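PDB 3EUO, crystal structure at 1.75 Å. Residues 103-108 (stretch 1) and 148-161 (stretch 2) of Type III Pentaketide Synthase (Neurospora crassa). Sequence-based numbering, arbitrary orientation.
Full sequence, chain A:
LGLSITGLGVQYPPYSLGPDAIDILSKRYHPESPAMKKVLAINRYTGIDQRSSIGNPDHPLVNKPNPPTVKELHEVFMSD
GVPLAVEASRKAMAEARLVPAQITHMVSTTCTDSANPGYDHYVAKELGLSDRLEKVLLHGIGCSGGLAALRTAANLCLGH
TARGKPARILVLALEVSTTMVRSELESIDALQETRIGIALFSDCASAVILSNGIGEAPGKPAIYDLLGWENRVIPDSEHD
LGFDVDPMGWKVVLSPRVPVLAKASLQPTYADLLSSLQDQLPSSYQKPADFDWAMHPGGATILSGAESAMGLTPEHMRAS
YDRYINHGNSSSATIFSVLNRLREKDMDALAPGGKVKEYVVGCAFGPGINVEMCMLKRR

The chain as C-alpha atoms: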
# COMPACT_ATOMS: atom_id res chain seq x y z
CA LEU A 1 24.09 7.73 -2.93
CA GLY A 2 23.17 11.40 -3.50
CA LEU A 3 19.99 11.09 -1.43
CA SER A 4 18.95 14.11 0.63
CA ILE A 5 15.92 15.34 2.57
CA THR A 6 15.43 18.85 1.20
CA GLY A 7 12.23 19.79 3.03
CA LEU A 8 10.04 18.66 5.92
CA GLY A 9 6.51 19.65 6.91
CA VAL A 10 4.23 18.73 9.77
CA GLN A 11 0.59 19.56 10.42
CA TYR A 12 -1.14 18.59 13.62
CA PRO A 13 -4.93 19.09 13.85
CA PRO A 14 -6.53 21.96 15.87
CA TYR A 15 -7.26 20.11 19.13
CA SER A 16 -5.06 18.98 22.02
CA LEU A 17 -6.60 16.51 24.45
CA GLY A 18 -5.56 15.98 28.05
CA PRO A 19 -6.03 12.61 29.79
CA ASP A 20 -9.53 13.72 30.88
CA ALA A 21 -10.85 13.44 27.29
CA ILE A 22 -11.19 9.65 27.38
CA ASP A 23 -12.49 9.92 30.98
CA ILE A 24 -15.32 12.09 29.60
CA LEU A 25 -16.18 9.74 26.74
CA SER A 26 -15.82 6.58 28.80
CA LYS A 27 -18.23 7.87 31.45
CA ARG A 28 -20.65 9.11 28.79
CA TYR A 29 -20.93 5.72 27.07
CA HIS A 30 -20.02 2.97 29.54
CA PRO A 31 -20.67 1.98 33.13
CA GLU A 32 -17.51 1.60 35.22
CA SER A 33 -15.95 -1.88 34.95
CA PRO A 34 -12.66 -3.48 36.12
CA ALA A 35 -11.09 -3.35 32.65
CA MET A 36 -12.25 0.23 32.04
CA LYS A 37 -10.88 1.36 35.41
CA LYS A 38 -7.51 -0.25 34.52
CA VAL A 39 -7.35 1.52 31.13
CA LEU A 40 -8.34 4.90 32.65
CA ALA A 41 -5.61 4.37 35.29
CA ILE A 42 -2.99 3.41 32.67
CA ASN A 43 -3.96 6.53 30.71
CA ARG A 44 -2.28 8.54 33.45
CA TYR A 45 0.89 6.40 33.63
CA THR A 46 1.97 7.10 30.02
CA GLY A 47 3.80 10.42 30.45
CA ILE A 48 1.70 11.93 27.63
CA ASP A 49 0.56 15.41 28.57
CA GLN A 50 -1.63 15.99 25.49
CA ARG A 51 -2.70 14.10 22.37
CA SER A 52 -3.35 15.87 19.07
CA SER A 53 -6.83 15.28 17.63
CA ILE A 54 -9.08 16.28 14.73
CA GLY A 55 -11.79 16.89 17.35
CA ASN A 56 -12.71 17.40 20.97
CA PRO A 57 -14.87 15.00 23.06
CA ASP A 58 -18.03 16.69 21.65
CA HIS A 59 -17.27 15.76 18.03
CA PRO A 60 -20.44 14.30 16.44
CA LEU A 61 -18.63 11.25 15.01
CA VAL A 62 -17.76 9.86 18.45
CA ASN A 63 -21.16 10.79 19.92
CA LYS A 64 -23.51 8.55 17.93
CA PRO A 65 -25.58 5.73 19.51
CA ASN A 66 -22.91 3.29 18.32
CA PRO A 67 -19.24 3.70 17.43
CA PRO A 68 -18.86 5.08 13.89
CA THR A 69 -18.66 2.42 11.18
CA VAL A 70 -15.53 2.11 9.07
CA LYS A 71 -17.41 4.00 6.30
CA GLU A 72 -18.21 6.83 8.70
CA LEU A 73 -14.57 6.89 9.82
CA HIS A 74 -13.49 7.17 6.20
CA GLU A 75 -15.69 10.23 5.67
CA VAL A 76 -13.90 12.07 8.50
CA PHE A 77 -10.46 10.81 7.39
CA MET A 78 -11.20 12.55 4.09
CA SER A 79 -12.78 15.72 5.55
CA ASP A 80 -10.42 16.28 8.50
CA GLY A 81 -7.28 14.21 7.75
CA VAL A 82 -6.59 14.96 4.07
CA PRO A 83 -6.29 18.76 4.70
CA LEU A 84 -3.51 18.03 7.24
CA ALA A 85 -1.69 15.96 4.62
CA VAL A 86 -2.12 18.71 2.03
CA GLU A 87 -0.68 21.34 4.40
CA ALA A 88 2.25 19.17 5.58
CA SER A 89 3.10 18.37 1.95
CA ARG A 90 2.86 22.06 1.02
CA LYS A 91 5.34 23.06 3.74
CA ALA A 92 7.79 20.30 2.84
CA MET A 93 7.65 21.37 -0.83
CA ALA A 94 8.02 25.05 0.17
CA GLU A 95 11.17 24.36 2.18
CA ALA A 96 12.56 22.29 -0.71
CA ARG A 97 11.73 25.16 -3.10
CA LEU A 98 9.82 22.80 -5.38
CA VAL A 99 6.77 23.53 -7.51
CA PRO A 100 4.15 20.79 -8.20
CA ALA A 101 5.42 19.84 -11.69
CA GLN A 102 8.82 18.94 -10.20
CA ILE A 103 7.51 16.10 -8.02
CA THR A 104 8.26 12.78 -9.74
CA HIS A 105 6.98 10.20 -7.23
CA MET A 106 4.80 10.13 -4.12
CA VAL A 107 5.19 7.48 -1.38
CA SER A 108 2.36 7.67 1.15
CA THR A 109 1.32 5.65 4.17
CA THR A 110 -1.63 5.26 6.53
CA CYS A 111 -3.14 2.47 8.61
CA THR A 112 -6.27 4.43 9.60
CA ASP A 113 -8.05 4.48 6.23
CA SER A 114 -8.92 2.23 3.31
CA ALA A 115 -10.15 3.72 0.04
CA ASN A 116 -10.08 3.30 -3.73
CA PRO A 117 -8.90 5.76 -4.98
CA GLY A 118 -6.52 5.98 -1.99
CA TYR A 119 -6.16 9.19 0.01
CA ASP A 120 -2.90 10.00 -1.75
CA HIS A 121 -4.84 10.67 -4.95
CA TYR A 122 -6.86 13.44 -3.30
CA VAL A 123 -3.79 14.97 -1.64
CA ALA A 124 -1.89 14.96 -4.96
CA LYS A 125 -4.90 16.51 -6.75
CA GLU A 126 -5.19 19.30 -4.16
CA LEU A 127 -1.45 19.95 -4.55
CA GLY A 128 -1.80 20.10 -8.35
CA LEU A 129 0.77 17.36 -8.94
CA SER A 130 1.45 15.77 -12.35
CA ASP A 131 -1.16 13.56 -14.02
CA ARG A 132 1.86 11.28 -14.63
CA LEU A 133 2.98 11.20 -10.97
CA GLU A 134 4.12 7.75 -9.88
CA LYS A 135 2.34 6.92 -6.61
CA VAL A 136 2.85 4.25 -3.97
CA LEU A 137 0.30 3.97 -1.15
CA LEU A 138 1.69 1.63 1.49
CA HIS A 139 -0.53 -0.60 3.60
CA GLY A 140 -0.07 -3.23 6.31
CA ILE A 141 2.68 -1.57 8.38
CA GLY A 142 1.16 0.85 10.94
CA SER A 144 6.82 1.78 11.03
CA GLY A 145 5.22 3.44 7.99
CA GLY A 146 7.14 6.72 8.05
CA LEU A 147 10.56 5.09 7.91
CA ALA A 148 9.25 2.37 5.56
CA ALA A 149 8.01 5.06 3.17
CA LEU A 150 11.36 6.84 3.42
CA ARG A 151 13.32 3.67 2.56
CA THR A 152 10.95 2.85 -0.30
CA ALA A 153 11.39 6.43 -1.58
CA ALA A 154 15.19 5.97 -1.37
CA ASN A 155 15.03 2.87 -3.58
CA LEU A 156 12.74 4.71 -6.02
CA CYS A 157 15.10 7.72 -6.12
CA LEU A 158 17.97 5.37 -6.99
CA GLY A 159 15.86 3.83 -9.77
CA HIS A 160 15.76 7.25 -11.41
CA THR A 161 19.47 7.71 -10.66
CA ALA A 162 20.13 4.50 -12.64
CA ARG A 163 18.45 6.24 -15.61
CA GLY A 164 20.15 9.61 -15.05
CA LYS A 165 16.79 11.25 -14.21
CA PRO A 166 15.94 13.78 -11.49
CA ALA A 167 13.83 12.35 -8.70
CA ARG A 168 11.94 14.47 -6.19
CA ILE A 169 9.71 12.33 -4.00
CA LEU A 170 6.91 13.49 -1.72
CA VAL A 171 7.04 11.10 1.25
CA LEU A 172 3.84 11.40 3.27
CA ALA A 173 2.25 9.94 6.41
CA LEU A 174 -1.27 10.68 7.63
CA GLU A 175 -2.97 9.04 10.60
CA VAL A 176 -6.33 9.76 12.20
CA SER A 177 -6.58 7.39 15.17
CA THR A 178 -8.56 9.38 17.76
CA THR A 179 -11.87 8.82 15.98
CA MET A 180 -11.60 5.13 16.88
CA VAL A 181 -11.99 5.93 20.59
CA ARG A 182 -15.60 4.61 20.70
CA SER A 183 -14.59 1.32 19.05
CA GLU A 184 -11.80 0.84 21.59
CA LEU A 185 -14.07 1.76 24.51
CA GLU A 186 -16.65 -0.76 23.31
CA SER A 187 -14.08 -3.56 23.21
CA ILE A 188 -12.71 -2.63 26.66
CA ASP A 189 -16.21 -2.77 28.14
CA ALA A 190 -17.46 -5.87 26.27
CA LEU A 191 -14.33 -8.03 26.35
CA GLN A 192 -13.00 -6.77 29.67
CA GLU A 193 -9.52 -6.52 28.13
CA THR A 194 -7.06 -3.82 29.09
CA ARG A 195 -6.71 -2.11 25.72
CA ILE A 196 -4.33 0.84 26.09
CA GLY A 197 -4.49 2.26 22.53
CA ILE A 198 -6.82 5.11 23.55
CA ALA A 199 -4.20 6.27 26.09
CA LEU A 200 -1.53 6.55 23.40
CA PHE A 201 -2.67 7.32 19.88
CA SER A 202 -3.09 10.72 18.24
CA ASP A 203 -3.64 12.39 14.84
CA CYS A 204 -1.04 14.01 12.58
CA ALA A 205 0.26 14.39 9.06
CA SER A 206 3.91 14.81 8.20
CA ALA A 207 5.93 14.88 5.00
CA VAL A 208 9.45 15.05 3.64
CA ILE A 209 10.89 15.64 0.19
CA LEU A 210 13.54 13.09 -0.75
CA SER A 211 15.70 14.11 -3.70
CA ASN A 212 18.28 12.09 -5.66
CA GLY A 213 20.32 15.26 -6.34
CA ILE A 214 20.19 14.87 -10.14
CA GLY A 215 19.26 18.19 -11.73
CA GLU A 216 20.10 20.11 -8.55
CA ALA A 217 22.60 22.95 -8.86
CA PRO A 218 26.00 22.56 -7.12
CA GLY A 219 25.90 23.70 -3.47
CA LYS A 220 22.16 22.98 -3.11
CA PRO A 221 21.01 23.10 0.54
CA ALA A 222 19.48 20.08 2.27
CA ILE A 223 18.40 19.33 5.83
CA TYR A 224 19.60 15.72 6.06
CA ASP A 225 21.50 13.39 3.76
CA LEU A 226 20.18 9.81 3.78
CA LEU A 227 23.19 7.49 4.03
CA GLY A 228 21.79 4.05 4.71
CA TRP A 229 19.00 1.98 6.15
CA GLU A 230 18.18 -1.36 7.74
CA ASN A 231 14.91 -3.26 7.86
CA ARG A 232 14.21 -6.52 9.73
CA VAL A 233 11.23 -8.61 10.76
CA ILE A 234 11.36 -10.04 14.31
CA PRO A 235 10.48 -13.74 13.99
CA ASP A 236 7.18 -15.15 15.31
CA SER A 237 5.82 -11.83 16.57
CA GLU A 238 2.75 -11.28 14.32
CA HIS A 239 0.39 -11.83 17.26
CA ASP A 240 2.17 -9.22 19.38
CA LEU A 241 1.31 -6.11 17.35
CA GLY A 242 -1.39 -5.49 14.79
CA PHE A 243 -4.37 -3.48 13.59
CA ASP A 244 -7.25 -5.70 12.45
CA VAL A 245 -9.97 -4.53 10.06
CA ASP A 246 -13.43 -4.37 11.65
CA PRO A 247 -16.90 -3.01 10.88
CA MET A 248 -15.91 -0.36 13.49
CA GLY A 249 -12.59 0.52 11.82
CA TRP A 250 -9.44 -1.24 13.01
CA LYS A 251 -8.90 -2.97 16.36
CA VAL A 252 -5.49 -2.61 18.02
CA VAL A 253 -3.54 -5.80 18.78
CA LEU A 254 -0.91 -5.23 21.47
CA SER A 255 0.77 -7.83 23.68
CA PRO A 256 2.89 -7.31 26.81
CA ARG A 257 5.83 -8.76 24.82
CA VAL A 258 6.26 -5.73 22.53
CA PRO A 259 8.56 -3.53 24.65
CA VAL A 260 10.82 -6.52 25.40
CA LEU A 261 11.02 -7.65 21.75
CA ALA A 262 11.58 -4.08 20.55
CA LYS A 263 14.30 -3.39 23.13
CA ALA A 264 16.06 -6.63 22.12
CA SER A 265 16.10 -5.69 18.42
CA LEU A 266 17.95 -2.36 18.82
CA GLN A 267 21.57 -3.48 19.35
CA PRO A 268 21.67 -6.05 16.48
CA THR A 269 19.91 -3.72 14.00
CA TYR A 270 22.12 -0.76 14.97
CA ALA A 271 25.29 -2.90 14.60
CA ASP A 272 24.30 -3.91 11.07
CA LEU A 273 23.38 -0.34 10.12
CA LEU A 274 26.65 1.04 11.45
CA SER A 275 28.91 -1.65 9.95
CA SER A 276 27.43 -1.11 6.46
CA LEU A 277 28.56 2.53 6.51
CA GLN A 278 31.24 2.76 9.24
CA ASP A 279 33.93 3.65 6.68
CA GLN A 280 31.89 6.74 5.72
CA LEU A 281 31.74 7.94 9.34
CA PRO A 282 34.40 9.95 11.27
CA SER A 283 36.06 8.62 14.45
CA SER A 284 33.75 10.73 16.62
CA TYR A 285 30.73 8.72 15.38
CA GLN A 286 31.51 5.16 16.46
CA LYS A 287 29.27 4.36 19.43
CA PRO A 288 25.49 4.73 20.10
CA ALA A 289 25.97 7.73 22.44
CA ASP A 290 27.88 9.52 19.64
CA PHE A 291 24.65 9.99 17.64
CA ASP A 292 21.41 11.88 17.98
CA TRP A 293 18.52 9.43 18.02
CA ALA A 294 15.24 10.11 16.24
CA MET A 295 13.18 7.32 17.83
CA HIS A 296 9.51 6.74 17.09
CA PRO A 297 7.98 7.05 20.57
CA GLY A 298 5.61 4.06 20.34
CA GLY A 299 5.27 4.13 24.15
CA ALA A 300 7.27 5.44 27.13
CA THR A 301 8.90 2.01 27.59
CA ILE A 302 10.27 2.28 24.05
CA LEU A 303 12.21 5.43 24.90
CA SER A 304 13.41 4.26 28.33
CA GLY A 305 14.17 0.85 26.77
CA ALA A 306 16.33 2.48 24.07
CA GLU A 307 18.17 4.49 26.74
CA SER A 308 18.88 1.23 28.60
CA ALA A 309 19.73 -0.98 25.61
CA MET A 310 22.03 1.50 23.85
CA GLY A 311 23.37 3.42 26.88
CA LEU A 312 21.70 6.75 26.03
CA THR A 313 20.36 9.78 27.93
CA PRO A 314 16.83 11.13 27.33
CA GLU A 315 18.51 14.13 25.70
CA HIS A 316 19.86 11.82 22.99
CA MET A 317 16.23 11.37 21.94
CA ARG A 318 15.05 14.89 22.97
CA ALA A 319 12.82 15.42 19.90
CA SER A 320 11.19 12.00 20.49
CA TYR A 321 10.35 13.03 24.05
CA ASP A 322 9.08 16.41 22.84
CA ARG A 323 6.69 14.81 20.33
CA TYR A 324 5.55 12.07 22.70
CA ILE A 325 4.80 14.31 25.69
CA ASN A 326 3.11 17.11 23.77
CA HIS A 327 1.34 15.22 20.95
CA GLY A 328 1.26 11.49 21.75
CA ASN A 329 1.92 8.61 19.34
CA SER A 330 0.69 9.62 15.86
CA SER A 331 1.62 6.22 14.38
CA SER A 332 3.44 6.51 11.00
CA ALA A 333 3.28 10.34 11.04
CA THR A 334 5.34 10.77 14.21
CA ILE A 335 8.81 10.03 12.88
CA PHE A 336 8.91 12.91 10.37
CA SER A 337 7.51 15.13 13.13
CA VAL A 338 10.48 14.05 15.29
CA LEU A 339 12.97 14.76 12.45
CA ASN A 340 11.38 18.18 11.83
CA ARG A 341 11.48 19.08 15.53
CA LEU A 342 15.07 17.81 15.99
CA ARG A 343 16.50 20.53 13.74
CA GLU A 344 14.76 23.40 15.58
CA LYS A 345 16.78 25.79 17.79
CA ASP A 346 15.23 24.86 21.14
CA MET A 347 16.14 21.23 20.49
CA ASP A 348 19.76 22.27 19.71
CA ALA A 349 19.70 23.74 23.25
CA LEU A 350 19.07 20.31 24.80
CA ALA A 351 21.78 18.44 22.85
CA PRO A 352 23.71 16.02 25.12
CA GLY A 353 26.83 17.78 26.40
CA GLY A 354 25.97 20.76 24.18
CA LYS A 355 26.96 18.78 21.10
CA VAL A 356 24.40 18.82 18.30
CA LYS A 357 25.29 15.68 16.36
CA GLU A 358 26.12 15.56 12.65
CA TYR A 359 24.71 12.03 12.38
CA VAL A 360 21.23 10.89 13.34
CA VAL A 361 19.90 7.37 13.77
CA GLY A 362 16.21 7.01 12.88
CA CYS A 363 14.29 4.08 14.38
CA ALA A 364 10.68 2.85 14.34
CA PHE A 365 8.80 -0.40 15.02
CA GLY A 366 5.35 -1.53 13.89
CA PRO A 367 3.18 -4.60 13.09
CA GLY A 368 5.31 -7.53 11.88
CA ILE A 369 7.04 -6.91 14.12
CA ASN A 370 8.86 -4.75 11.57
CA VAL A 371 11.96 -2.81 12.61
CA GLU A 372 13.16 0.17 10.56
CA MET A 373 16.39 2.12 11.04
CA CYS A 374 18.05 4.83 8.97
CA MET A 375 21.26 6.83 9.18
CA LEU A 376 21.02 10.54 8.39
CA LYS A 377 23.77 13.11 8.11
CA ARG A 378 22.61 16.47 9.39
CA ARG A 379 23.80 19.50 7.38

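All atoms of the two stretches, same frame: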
# COMPACT_ATOMS: atom_id res chain seq x y z
N ILE A 103 7.63 17.32 -8.83
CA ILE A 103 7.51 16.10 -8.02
C ILE A 103 7.32 14.90 -8.96
O ILE A 103 6.39 14.88 -9.77
CB ILE A 103 6.35 16.20 -6.99
CG1 ILE A 103 6.53 17.43 -6.08
CG2 ILE A 103 6.22 14.92 -6.17
CD1 ILE A 103 7.82 17.43 -5.25
N THR A 104 8.21 13.92 -8.82
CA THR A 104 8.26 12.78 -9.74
C THR A 104 7.58 11.52 -9.20
O THR A 104 7.07 10.71 -9.98
CB THR A 104 9.72 12.41 -10.10
OG1 THR A 104 10.42 12.07 -8.90
CG2 THR A 104 10.43 13.58 -10.79
N HIS A 105 7.60 11.35 -7.88
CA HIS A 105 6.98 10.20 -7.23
C HIS A 105 6.33 10.70 -5.94
O HIS A 105 6.70 11.75 -5.41
CB HIS A 105 8.01 9.15 -6.78
CG HIS A 105 8.94 8.64 -7.84
ND1 HIS A 105 9.90 9.43 -8.44
CD2 HIS A 105 9.14 7.39 -8.31
CE1 HIS A 105 10.61 8.70 -9.28
NE2 HIS A 105 10.17 7.45 -9.21
N MET A 106 5.40 9.91 -5.43
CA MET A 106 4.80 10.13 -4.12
C MET A 106 4.79 8.77 -3.42
O MET A 106 4.38 7.77 -4.02
CB MET A 106 3.37 10.67 -4.28
CG MET A 106 2.65 11.06 -3.00
SD MET A 106 1.05 11.83 -3.42
CE MET A 106 1.44 13.56 -3.40
N VAL A 107 5.30 8.71 -2.19
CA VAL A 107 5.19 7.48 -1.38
C VAL A 107 4.45 7.85 -0.11
O VAL A 107 4.96 8.61 0.71
CB VAL A 107 6.56 6.85 -1.03
CG1 VAL A 107 6.37 5.56 -0.22
CG2 VAL A 107 7.37 6.55 -2.28
N SER A 108 3.24 7.31 0.05
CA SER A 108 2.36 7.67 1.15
C SER A 108 2.05 6.48 2.02
O SER A 108 2.12 5.34 1.57
CB SER A 108 1.03 8.25 0.63
OG SER A 108 1.27 9.36 -0.23
N ALA A 148 9.43 3.28 6.70
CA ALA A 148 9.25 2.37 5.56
C ALA A 148 9.04 3.14 4.26
O ALA A 148 9.60 2.79 3.21
CB ALA A 148 8.09 1.39 5.80
N ALA A 149 8.23 4.20 4.32
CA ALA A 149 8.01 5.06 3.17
C ALA A 149 9.30 5.74 2.74
O ALA A 149 9.59 5.82 1.55
CB ALA A 149 6.91 6.09 3.47
N LEU A 150 10.08 6.21 3.71
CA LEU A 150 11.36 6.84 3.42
C LEU A 150 12.33 5.90 2.68
O LEU A 150 12.96 6.31 1.70
CB LEU A 150 12.03 7.39 4.69
CG LEU A 150 13.29 8.23 4.48
CD1 LEU A 150 12.99 9.54 3.73
CD2 LEU A 150 13.99 8.50 5.80
N ARG A 151 12.43 4.66 3.15
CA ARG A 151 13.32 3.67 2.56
C ARG A 151 12.85 3.28 1.15
O ARG A 151 13.67 3.13 0.23
CB ARG A 151 13.40 2.44 3.47
CG ARG A 151 14.21 1.26 2.90
CD ARG A 151 14.32 0.09 3.90
NE ARG A 151 13.02 -0.26 4.48
CZ ARG A 151 12.07 -0.92 3.82
NH1 ARG A 151 12.26 -1.30 2.56
NH2 ARG A 151 10.91 -1.18 4.43
N THR A 152 11.54 3.13 1.00
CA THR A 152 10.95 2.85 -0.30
C THR A 152 11.26 4.00 -1.26
O THR A 152 11.72 3.77 -2.37
CB THR A 152 9.44 2.61 -0.20
OG1 THR A 152 9.21 1.50 0.67
CG2 THR A 152 8.85 2.30 -1.58
N ALA A 153 11.03 5.24 -0.81
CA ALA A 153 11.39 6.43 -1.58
C ALA A 153 12.88 6.45 -1.98
O ALA A 153 13.21 6.86 -3.09
CB ALA A 153 11.04 7.69 -0.82
N ALA A 154 13.76 6.02 -1.07
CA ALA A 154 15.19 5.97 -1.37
C ALA A 154 15.48 5.02 -2.53
O ALA A 154 16.21 5.37 -3.45
CB ALA A 154 15.99 5.55 -0.13
N ASN A 155 14.88 3.83 -2.49
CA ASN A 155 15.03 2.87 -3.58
C ASN A 155 14.50 3.42 -4.91
O ASN A 155 15.12 3.26 -5.95
CB ASN A 155 14.32 1.55 -3.24
CG ASN A 155 14.98 0.79 -2.10
OD1 ASN A 155 16.18 0.93 -1.86
ND2 ASN A 155 14.21 -0.05 -1.41
N LEU A 156 13.36 4.11 -4.84
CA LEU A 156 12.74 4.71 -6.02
C LEU A 156 13.61 5.84 -6.59
O LEU A 156 13.79 5.94 -7.81
CB LEU A 156 11.32 5.18 -5.71
CG LEU A 156 10.30 4.09 -5.33
CD1 LEU A 156 9.01 4.75 -4.88
CD2 LEU A 156 10.03 3.15 -6.51
N CYS A 157 14.14 6.69 -5.70
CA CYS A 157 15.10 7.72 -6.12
C CYS A 157 16.26 7.10 -6.89
O CYS A 157 16.64 7.58 -7.95
CB CYS A 157 15.65 8.47 -4.90
SG CYS A 157 14.62 9.80 -4.29
N LEU A 158 16.82 6.03 -6.35
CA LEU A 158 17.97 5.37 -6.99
C LEU A 158 17.61 4.72 -8.33
O LEU A 158 18.47 4.58 -9.22
CB LEU A 158 18.66 4.39 -6.02
CG LEU A 158 19.36 5.03 -4.81
CD1 LEU A 158 19.87 3.98 -3.85
CD2 LEU A 158 20.52 5.94 -5.26
N GLY A 159 16.35 4.33 -8.49
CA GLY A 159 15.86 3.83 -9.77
C GLY A 159 15.96 4.89 -10.85
O GLY A 159 16.36 4.62 -11.99
N HIS A 160 15.62 6.13 -10.49
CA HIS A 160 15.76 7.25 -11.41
C HIS A 160 17.22 7.61 -11.62
O HIS A 160 17.62 7.93 -12.75
CB HIS A 160 14.93 8.44 -10.95
CG HIS A 160 13.55 8.44 -11.53
ND1 HIS A 160 12.90 9.59 -11.92
CD2 HIS A 160 12.71 7.41 -11.82
CE1 HIS A 160 11.71 9.27 -12.41
NE2 HIS A 160 11.57 7.96 -12.36
N THR A 161 18.02 7.53 -10.56
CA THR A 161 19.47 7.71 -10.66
C THR A 161 20.08 6.76 -11.69
O THR A 161 20.89 7.18 -12.53
CB THR A 161 20.16 7.53 -9.30
OG1 THR A 161 19.63 8.49 -8.38
CG2 THR A 161 21.66 7.76 -9.42

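A strand packed on a helix shows how alternation on one side meets periodicity on the other. In this pentaketide synthase, strand 105-108 runs nearly antiparallel to helix 148-161, the axes 156° apart in direction and 8.1 Å apart at closest approach. Because a strand sends successive side chains to opposite sides, His-105 and Val-107 point toward the helix while Met-106 and Ser-108 point away.

Val-107, in the t rotamer, covers the most surface. Its CG1 lies 3.8 Å from Ala-149 CB, and its CG2 lies 3.6 Å from Leu-156 CD1 and 4.1 Å from Ala-153 CB. The compact alanine at position 149 lets the backbones draw close, with the CA atoms of Val-107 and Ala-149 only 5.9 Å apart; further along, the longer Leu-156 reaches across a wider gap.

His-105 extends the contact toward Leu-156 and His-160. Its CD2 is 4.0 Å from Leu-156 CB, and its ring directs an edge at the face of His-160, with ring centroids 4.4 Å apart and planes at 66°. A hydrogen bond between Thr-104 OG1 and His-105 ND1, 2.7 Å long, ties this imidazole to its neighbor. No hydrogen bond crosses between the stretches: apolar packing and the aromatic pair join them, burying 352 Å² in total.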